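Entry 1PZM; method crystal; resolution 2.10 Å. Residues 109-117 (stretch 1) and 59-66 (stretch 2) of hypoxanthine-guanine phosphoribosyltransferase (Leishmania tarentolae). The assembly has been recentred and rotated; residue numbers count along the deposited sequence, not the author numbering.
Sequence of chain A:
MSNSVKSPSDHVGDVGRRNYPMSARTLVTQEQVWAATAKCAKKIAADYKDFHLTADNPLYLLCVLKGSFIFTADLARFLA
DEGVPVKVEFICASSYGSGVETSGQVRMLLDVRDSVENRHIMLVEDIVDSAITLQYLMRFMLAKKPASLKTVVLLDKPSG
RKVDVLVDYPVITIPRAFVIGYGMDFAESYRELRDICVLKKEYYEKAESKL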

# COMPACT_ATOMS: atom_id res chain seq x y z
N LEU A 109 -16.33 6.20 -1.25
CA LEU A 109 -15.71 6.91 -2.38
C LEU A 109 -15.02 5.93 -3.33
O LEU A 109 -14.94 6.16 -4.54
N LEU A 110 -14.48 4.85 -2.75
CA LEU A 110 -13.91 3.74 -3.51
C LEU A 110 -14.39 2.42 -2.89
O LEU A 110 -14.12 2.10 -1.72
CB LEU A 110 -12.38 3.81 -3.58
CG LEU A 110 -11.64 2.95 -4.59
CD1 LEU A 110 -11.91 3.29 -6.06
CD2 LEU A 110 -10.16 3.06 -4.29
N ASP A 111 -15.18 1.69 -3.69
CA ASP A 111 -15.75 0.45 -3.25
C ASP A 111 -14.90 -0.67 -3.83
O ASP A 111 -14.05 -0.40 -4.68
CB ASP A 111 -17.18 0.36 -3.73
CG ASP A 111 -17.98 -0.65 -2.96
OD1 ASP A 111 -17.43 -1.35 -2.09
OD2 ASP A 111 -19.19 -0.84 -3.17
N VAL A 112 -15.11 -1.90 -3.35
CA VAL A 112 -14.53 -3.11 -3.95
C VAL A 112 -14.79 -3.22 -5.47
O VAL A 112 -15.88 -2.87 -5.96
CB VAL A 112 -15.06 -4.43 -3.29
CG1 VAL A 112 -14.58 -4.56 -1.84
CG2 VAL A 112 -16.58 -4.56 -3.40
N ARG A 113 -13.80 -3.73 -6.20
CA ARG A 113 -13.92 -3.97 -7.63
C ARG A 113 -14.49 -5.37 -7.89
O ARG A 113 -15.38 -5.54 -8.75
N ASP A 114 -13.95 -6.37 -7.17
CA ASP A 114 -14.44 -7.76 -7.18
C ASP A 114 -15.75 -7.81 -6.40
O ASP A 114 -15.88 -7.11 -5.38
CB ASP A 114 -13.43 -8.72 -6.50
CG ASP A 114 -12.30 -9.23 -7.44
OD1 ASP A 114 -12.17 -8.71 -8.58
OD2 ASP A 114 -11.49 -10.15 -7.13
N SER A 115 -16.72 -8.63 -6.85
CA SER A 115 -17.85 -9.00 -6.00
C SER A 115 -17.32 -9.78 -4.79
O SER A 115 -16.44 -10.64 -4.93
CB SER A 115 -18.86 -9.88 -6.74
OG SER A 115 -20.00 -10.14 -5.92
N VAL A 116 -17.82 -9.45 -3.61
CA VAL A 116 -17.41 -10.20 -2.45
C VAL A 116 -18.58 -10.97 -1.82
O VAL A 116 -18.51 -11.39 -0.66
CB VAL A 116 -16.69 -9.32 -1.43
CG1 VAL A 116 -15.36 -8.81 -2.00
CG2 VAL A 116 -17.60 -8.18 -0.99
N GLU A 117 -19.65 -11.13 -2.59
CA GLU A 117 -20.76 -11.99 -2.21
C GLU A 117 -20.26 -13.42 -2.13
O GLU A 117 -19.55 -13.88 -3.03
CB GLU A 117 -21.90 -11.90 -3.21
CG GLU A 117 -23.03 -12.91 -2.99
CD GLU A 117 -24.24 -12.69 -3.89
OE1 GLU A 117 -24.07 -12.44 -5.11
OE2 GLU A 117 -25.37 -12.80 -3.37
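Stretch 2, residues 59-66: LYLLCVLK

Stretch 2 is an extended strand from Leu59 to about Val64, and it lies beside a segment with no regular helix or strand. The two chains run in opposite directions: Leu110 pairs with Leu65, Val112 with Leu62 and Val116 with Tyr60. Leu110 CA lies 9.0 Å from Leu65 CA, Val112 CA 7.9 Å from Leu62 CA, and Val116 CA 8.2 Å from Tyr60 CA. The backbones thus stay well separated, and side chains fill the space between them.

The strand alternates. Tyr60 and Leu62 point toward stretch 1, while Leu59, Leu61 and Cys63 do not reach it. Leu65 also points toward it, past Val64, which is out of reach. The peptide bond before Lys66 is cis, and Lys66 makes no contact here.

On stretch 1 the contacting side chains are those of Leu110, Val112, Asp114 and Val116, every second residue. Asp111 is out of reach of stretch 2; its OD1 accepts a hydrogen bond from the N of Val112 at 2.7 Å. Ser115 points its side chain away.

The contact is a row of small apolar meetings. Leu110 CD2 lies 4.3 Å from Leu65 CD1. Leu62 is a bump set over the gap between Val112 and Val116, nearer Val112. Its CD2 lies 4.1 Å from Val112 CG1, and Leu62 CD1 is 4.9 Å from Val116 CG1. These are loose van der Waals distances.

Tyr60 is the largest bump and has the most covered surface of any residue in the two stretches. Val116 CG1 approaches its ring obliquely, 4.2 Å from Tyr60 CD2. Asp114 sits at the ring edge, near its plane, and its OD2 is 3.4 Å from Tyr60 OH. A weak hydrogen bond is possible here, but the proton has another acceptor within reach, so it is not settled. The tyrosine thus joins an apolar contact at Val116 to a polar approach at Asp114.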

# COMPACT_ATOMS: atom_id res chain seq x y z
N LEU A 59 -8.76 -15.36 1.14
CA LEU A 59 -9.06 -14.26 2.08
C LEU A 59 -8.88 -12.97 1.33
O LEU A 59 -7.77 -12.69 0.82
CB LEU A 59 -8.05 -14.22 3.21
CG LEU A 59 -8.29 -13.24 4.35
CD1 LEU A 59 -9.69 -13.38 4.89
CD2 LEU A 59 -7.25 -13.56 5.46
N TYR A 60 -9.96 -12.20 1.26
CA TYR A 60 -9.91 -10.88 0.68
C TYR A 60 -9.50 -9.90 1.74
O TYR A 60 -10.24 -9.73 2.73
CB TYR A 60 -11.28 -10.48 0.14
CG TYR A 60 -11.57 -11.07 -1.22
CD1 TYR A 60 -12.01 -12.40 -1.35
CD2 TYR A 60 -11.42 -10.29 -2.39
CE1 TYR A 60 -12.31 -12.91 -2.65
CE2 TYR A 60 -11.71 -10.80 -3.67
CZ TYR A 60 -12.15 -12.11 -3.77
OH TYR A 60 -12.43 -12.62 -4.98
N LEU A 61 -8.38 -9.22 1.52
CA LEU A 61 -7.98 -8.15 2.44
C LEU A 61 -8.55 -6.86 1.85
O LEU A 61 -8.24 -6.51 0.69
CB LEU A 61 -6.45 -8.06 2.56
CG LEU A 61 -5.71 -9.29 3.15
CD1 LEU A 61 -4.20 -9.11 3.08
CD2 LEU A 61 -6.15 -9.56 4.59
N LEU A 62 -9.39 -6.18 2.64
CA LEU A 62 -10.00 -4.91 2.26
C LEU A 62 -9.24 -3.76 2.92
O LEU A 62 -9.46 -3.44 4.14
CB LEU A 62 -11.53 -4.90 2.60
CG LEU A 62 -12.40 -5.56 1.49
CD1 LEU A 62 -11.91 -6.94 0.88
CD2 LEU A 62 -13.83 -5.74 1.99
N CYS A 63 -8.34 -3.15 2.14
CA CYS A 63 -7.45 -2.13 2.68
C CYS A 63 -8.14 -0.75 2.80
O CYS A 63 -8.61 -0.19 1.80
CB CYS A 63 -6.17 -2.03 1.84
SG CYS A 63 -5.18 -0.57 2.16
N VAL A 64 -8.26 -0.22 4.02
CA VAL A 64 -8.93 1.05 4.21
C VAL A 64 -7.92 2.17 3.97
O VAL A 64 -7.09 2.46 4.81
CB VAL A 64 -9.59 1.19 5.59
CG1 VAL A 64 -10.40 2.54 5.67
CG2 VAL A 64 -10.55 0.01 5.85
N LEU A 65 -7.98 2.79 2.79
CA LEU A 65 -7.14 3.92 2.45
C LEU A 65 -7.44 5.21 3.26
O LEU A 65 -8.60 5.45 3.61
CB LEU A 65 -7.37 4.22 0.97
CG LEU A 65 -6.77 3.08 0.13
CD1 LEU A 65 -7.02 3.36 -1.33
CD2 LEU A 65 -5.26 2.91 0.35
N LYS A 66 -6.44 6.05 3.54
CA LYS A 66 -5.04 5.93 3.05
C LYS A 66 -4.20 5.13 3.99
O LYS A 66 -3.29 4.44 3.59
CB LYS A 66 -4.42 7.33 2.99
CG LYS A 66 -4.98 8.29 1.85
CD LYS A 66 -4.07 9.55 1.72
CE LYS A 66 -4.50 10.53 0.64
NZ LYS A 66 -3.45 11.58 0.55